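Local coordinates for DUF2018 family protein (Campylobacter jejuni subsp. jejuni, PDB 4NPX) that is of unknown function and forms a small all-helical fold that assembles as a pair of identical subunits, at residues Thr80-Asp83 / Val84-Ile88; Arg98-Asp101 / Ile102-Glu105. All coordinates share one frame; numbering follows the deposited sequence.

Interaction 1 (Thr80-Asp83 / Val84-Ile88)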
loop_
_atom_site.group_PDB
_atom_site.type_symbol
_atom_site.label_atom_id
_atom_site.label_comp_id
_atom_site.label_asym_id
_atom_site.label_seq_id
_atom_site.Cartn_x
_atom_site.Cartn_y
_atom_site.Cartn_z
ATOM N N THR A 80 1.933 -4.625 17.666
ATOM C CA THR A 80 3.013 -3.749 17.188
ATOM C C THR A 80 3.533 -4.037 15.804
ATOM O O THR A 80 3.196 -5.052 15.227
ATOM C CB THR A 80 4.262 -3.968 18.065
ATOM O OG1 THR A 80 4.860 -5.262 17.808
ATOM C CG2 THR A 80 3.869 -3.938 19.481
ATOM N N GLU A 81 4.353 -3.112 15.274
ATOM C CA GLU A 81 5.004 -3.286 13.960
ATOM C C GLU A 81 5.889 -4.529 14.032
ATOM O O GLU A 81 6.128 -5.234 13.034
ATOM C CB GLU A 81 5.832 -2.051 13.532
ATOM C CG GLU A 81 6.612 -2.161 12.184
ATOM C CD GLU A 81 5.768 -2.530 10.909
ATOM O OE1 GLU A 81 4.497 -2.540 10.895
ATOM O OE2 GLU A 81 6.382 -2.838 9.857
HETATM N N MSE A 82 6.439 -4.821 15.196
HETATM C CA MSE A 82 7.310 -6.023 15.232
HETATM C C MSE A 82 6.550 -7.321 14.995
HETATM O O MSE A 82 7.060 -8.270 14.382
HETATM C CB MSE A 82 8.066 -5.955 16.557
HETATM C CG MSE A 82 9.110 -7.040 16.724
HETATM SE SE MSE A 82 10.119 -6.640 18.394
HETATM C CE MSE A 82 9.610 -4.747 18.759
ATOM N N ASP A 83 5.339 -7.388 15.515
ATOM C CA ASP A 83 4.507 -8.559 15.339
ATOM C C ASP A 83 4.154 -8.671 13.861
ATOM O O ASP A 83 4.005 -9.754 13.343
ATOM C CB ASP A 83 3.199 -8.410 16.111
ATOM C CG ASP A 83 3.408 -8.273 17.560
ATOM O OD1 ASP A 83 4.406 -8.837 18.027
ATOM O OD2 ASP A 83 2.557 -7.627 18.239
ATOM N N VAL A 84 3.956 -7.536 13.197
ATOM C CA VAL A 84 3.639 -7.507 11.780
ATOM C C VAL A 84 4.771 -8.111 10.950
ATOM O O VAL A 84 4.506 -9.036 10.188
ATOM C CB VAL A 84 3.323 -6.061 11.301
ATOM C CG1 VAL A 84 3.329 -5.984 9.791
ATOM C CG2 VAL A 84 1.992 -5.549 11.852
ATOM N N LYS A 85 6.021 -7.639 11.149
ATOM C CA LYS A 85 7.238 -8.143 10.438
ATOM C C LYS A 85 7.532 -9.625 10.741
ATOM O O LYS A 85 7.872 -10.418 9.836
ATOM C CB LYS A 85 8.452 -7.328 10.755
ATOM C CG LYS A 85 8.360 -5.909 10.179
ATOM C CD LYS A 85 8.452 -5.950 8.642
ATOM C CE LYS A 85 8.668 -4.600 7.945
ATOM N NZ LYS A 85 8.464 -4.741 6.462
ATOM N N ASN A 86 7.326 -10.036 11.972
ATOM C CA ASN A 86 7.531 -11.420 12.243
ATOM C C ASN A 86 6.500 -12.301 11.580
ATOM O O ASN A 86 6.863 -13.414 11.133
ATOM C CB ASN A 86 7.730 -11.635 13.704
ATOM C CG ASN A 86 9.132 -11.114 14.169
ATOM O OD1 ASN A 86 10.116 -11.054 13.388
ATOM N ND2 ASN A 86 9.208 -10.711 15.408
ATOM N N PHE A 87 5.253 -11.800 11.463
ATOM C CA PHE A 87 4.235 -12.578 10.766
ATOM C C PHE A 87 4.770 -12.831 9.354
ATOM O O PHE A 87 4.726 -13.952 8.789
ATOM C CB PHE A 87 2.837 -11.915 10.698
ATOM C CG PHE A 87 1.814 -12.725 9.894
ATOM C CD1 PHE A 87 1.727 -12.626 8.489
ATOM C CD2 PHE A 87 0.973 -13.629 10.550
ATOM C CE1 PHE A 87 0.878 -13.432 7.751
ATOM C CE2 PHE A 87 0.067 -14.386 9.818
ATOM C CZ PHE A 87 0.012 -14.290 8.438
ATOM N N ILE A 88 5.266 -11.779 8.758
ATOM C CA ILE A 88 5.795 -11.874 7.374
ATOM C C ILE A 88 6.901 -12.901 7.240
ATOM O O ILE A 88 6.882 -13.725 6.318
ATOM C CB ILE A 88 6.294 -10.479 6.930
ATOM C CG1 ILE A 88 5.115 -9.453 6.826
ATOM C CG2 ILE A 88 7.030 -10.549 5.598
ATOM C CD1 ILE A 88 5.683 -8.040 6.662
#
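Val84, Lys85, Asn86 and Phe87 each donate a backbone N-H to the carbonyl four residues back, on Thr80, Glu81, Met82 and Asp83, so this is the first full turn of helix 81-90 and the start of the next. The first amides of a helix lack the carbonyls four residues back that later ones use, and two side chains take up part of that task. Asp83 N donates to Thr80 OG1 over 3.2 Å, besides a weak bond to Thr80 O, and in return Thr80 N reaches Asp83 OD2 at 3.1 Å, nearly straight (173°) but coming from above the carboxylate plane. Asp83 can turn back in this way because its CG stands beside its own backbone N (chi1 -61°). Short hydroxyl and carboxylate side chains suit such places, and the acid's negative charge is also likely to be eased by the positive end of the helix dipole.

On another side of the turn, Glu81 bends at chi2 (55°) and lays its carboxylate forward along the next turn. OE1 lies 3.7 Å from Val84 CB, while OE2 rests against the methylenes of Lys85, 3.5 Å from CE. The ammonium itself stays 4.4 Å from it, Glu81 OE2 to Lys85 NZ, too far for a salt bridge; its stronger partner is Asp66 of the second subunit. Branched, apolar Val84 is buried against Met70 of that subunit. Asn86 runs alongside the selenomethionine at Met82, its ND2 3.9 Å from Met82 CG. Reciprocal bonding between Thr80 at the N-cap and Asp83 three residues on defines a capping box, which here starts helix 81-90, whose Val84 and Lys85 meet the second subunit.

Interaction 2 (Arg98-Asp101 / Ile102-Glu105)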
loop_
_atom_site.group_PDB
_atom_site.type_symbol
_atom_site.label_atom_id
_atom_site.label_comp_id
_atom_site.label_asym_id
_atom_site.label_seq_id
_atom_site.Cartn_x
_atom_site.Cartn_y
_atom_site.Cartn_z
ATOM N N ARG A 98 -0.842 -13.860 -1.580
ATOM C CA ARG A 98 -1.637 -12.656 -1.462
ATOM C C ARG A 98 -0.990 -11.473 -2.220
ATOM O O ARG A 98 -1.695 -10.532 -2.676
ATOM C CB ARG A 98 -1.818 -12.328 -0.012
ATOM C CG ARG A 98 -2.787 -13.202 0.760
ATOM C CD ARG A 98 -4.209 -13.198 0.233
ATOM N NE ARG A 98 -4.788 -11.873 0.025
ATOM C CZ ARG A 98 -5.933 -11.662 -0.604
ATOM N NH1 ARG A 98 -6.722 -12.708 -0.978
ATOM N NH2 ARG A 98 -6.345 -10.408 -0.773
ATOM N N GLN A 99 0.343 -11.471 -2.367
ATOM C CA GLN A 99 0.961 -10.332 -3.017
ATOM C C GLN A 99 0.437 -10.339 -4.479
ATOM O O GLN A 99 0.181 -9.278 -5.036
ATOM C CB GLN A 99 2.457 -10.327 -2.964
ATOM C CG GLN A 99 3.079 -9.885 -1.667
ATOM C CD GLN A 99 4.522 -10.151 -1.596
ATOM O OE1 GLN A 99 5.015 -11.199 -2.035
ATOM N NE2 GLN A 99 5.247 -9.234 -0.989
ATOM N N ASN A 100 0.417 -11.502 -5.109
ATOM C CA ASN A 100 -0.117 -11.607 -6.478
ATOM C C ASN A 100 -1.541 -11.161 -6.606
ATOM O O ASN A 100 -1.873 -10.479 -7.572
ATOM C CB ASN A 100 0.057 -12.974 -7.038
ATOM C CG ASN A 100 1.546 -13.296 -7.235
ATOM O OD1 ASN A 100 2.375 -12.429 -7.665
ATOM N ND2 ASN A 100 1.920 -14.485 -6.848
ATOM N N ASP A 101 -2.378 -11.494 -5.640
ATOM C CA ASP A 101 -3.748 -11.080 -5.685
ATOM C C ASP A 101 -3.843 -9.547 -5.609
ATOM O O ASP A 101 -4.687 -8.959 -6.294
ATOM C CB ASP A 101 -4.494 -11.644 -4.488
ATOM C CG ASP A 101 -4.544 -13.159 -4.439
ATOM O OD1 ASP A 101 -4.547 -13.810 -5.473
ATOM O OD2 ASP A 101 -4.738 -13.694 -3.324
ATOM N N ILE A 102 -2.988 -8.909 -4.812
ATOM C CA ILE A 102 -2.936 -7.473 -4.643
ATOM C C ILE A 102 -2.452 -6.798 -5.948
ATOM O O ILE A 102 -3.065 -5.824 -6.403
ATOM C CB ILE A 102 -2.129 -7.057 -3.451
ATOM C CG1 ILE A 102 -2.885 -7.378 -2.131
ATOM C CG2 ILE A 102 -1.902 -5.548 -3.477
ATOM C CD1 ILE A 102 -1.976 -6.978 -0.989
ATOM N N TYR A 103 -1.414 -7.335 -6.562
ATOM C CA TYR A 103 -0.968 -6.846 -7.871
ATOM C C TYR A 103 -2.152 -6.839 -8.849
ATOM O O TYR A 103 -2.385 -5.842 -9.526
ATOM C CB TYR A 103 0.196 -7.668 -8.469
ATOM C CG TYR A 103 1.443 -7.685 -7.611
ATOM C CD1 TYR A 103 1.947 -6.525 -7.031
ATOM C CD2 TYR A 103 2.171 -8.828 -7.469
ATOM C CE1 TYR A 103 3.063 -6.548 -6.199
ATOM C CE2 TYR A 103 3.318 -8.858 -6.648
ATOM C CZ TYR A 103 3.764 -7.701 -6.020
ATOM O OH TYR A 103 4.942 -7.727 -5.215
ATOM N N ILE A 104 -2.862 -7.965 -8.952
ATOM C CA ILE A 104 -4.012 -8.048 -9.824
ATOM C C ILE A 104 -5.120 -7.026 -9.545
ATOM O O ILE A 104 -5.489 -6.284 -10.433
ATOM C CB ILE A 104 -4.559 -9.494 -9.830
ATOM C CG1 ILE A 104 -3.472 -10.395 -10.395
ATOM C CG2 ILE A 104 -5.793 -9.555 -10.680
ATOM C CD1 ILE A 104 -3.716 -11.880 -10.247
ATOM N N GLU A 105 -5.554 -6.965 -8.300
ATOM C CA GLU A 105 -6.659 -6.139 -7.769
ATOM C C GLU A 105 -6.356 -4.666 -7.992
ATOM O O GLU A 105 -7.132 -3.915 -8.541
ATOM C CB GLU A 105 -6.788 -6.315 -6.199
ATOM C CG GLU A 105 -7.572 -5.109 -5.575
ATOM C CD GLU A 105 -7.095 -4.538 -4.235
ATOM O OE1 GLU A 105 -6.096 -5.005 -3.626
ATOM O OE2 GLU A 105 -7.748 -3.548 -3.782
HETATM O O HOH W 1 5.785 -10.390 -4.865
#
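Tyr103 meets the backbone carbonyl of Gln99 with a ring face and the side-chain amide of Asn100 with a ring edge. Gln99 O sits over that face, 3.2 Å from Tyr103 CD2 and displaced toward the rim, while the same carbonyl accepts Tyr103 N at 2.9 Å. At the ring edge, in its plane, Asn100 OD1 lies 3.6 Å from Tyr103 CD2; a slightly positive C-H rim suits an amide oxygen, and the amide and ring planes are turned 55° apart. With CG beside its own backbone N (chi1 -60°), Tyr103 lays its ring back over the preceding turn.

One water connects the polar ends: it is 2.8 Å from Tyr103 OH and donates weakly to Gln99 OE1. The extended Gln99 side chain has length enough to reach that water and also to give a weak hydrogen bond from NE2 to a backbone carbonyl of Glu61 in the second subunit.

The backbone bonds are those of a regular alpha-helix, Ile102, Tyr103, Ile104 and Glu105 each donating to the residue four before, midway along helix 92-111. The two isoleucines face differently: Ile102 is buried against Ile68 of the second subunit, whereas Ile104 is exposed, its CG1 3.2 Å from Asn100 O.

Charged groups complete the contact. Arg98 and Asp101, three residues apart, form a salt bridge, NH1 to OD2 at 3.2 Å, in which the oxygen stands well out of the guanidinium plane and the attraction is of charge alone. Asp101 CB lies over the centre of that guanidinium, 4.1 Å above it. Glu105 pairs instead with Lys109, one turn further on.

Interaction 1 opens helix 81-90 and interaction 2 lies midway along helix 92-111, the next helix in the chain. Their centres are 20 Å apart and their nearest atoms about 7 Å, so the two do not touch. Phe87, in the first, packs on Phe94 and Ile95 of the helix that carries the second, which ties the two helices together. Residues of both contacts also meet helix 53-76 of the second subunit, between its residues 61 and 72; Ile88 on Ala69 of that subunit is one such pair in interaction 1. Both thus face the same helix of the partner subunit, and no active site is known.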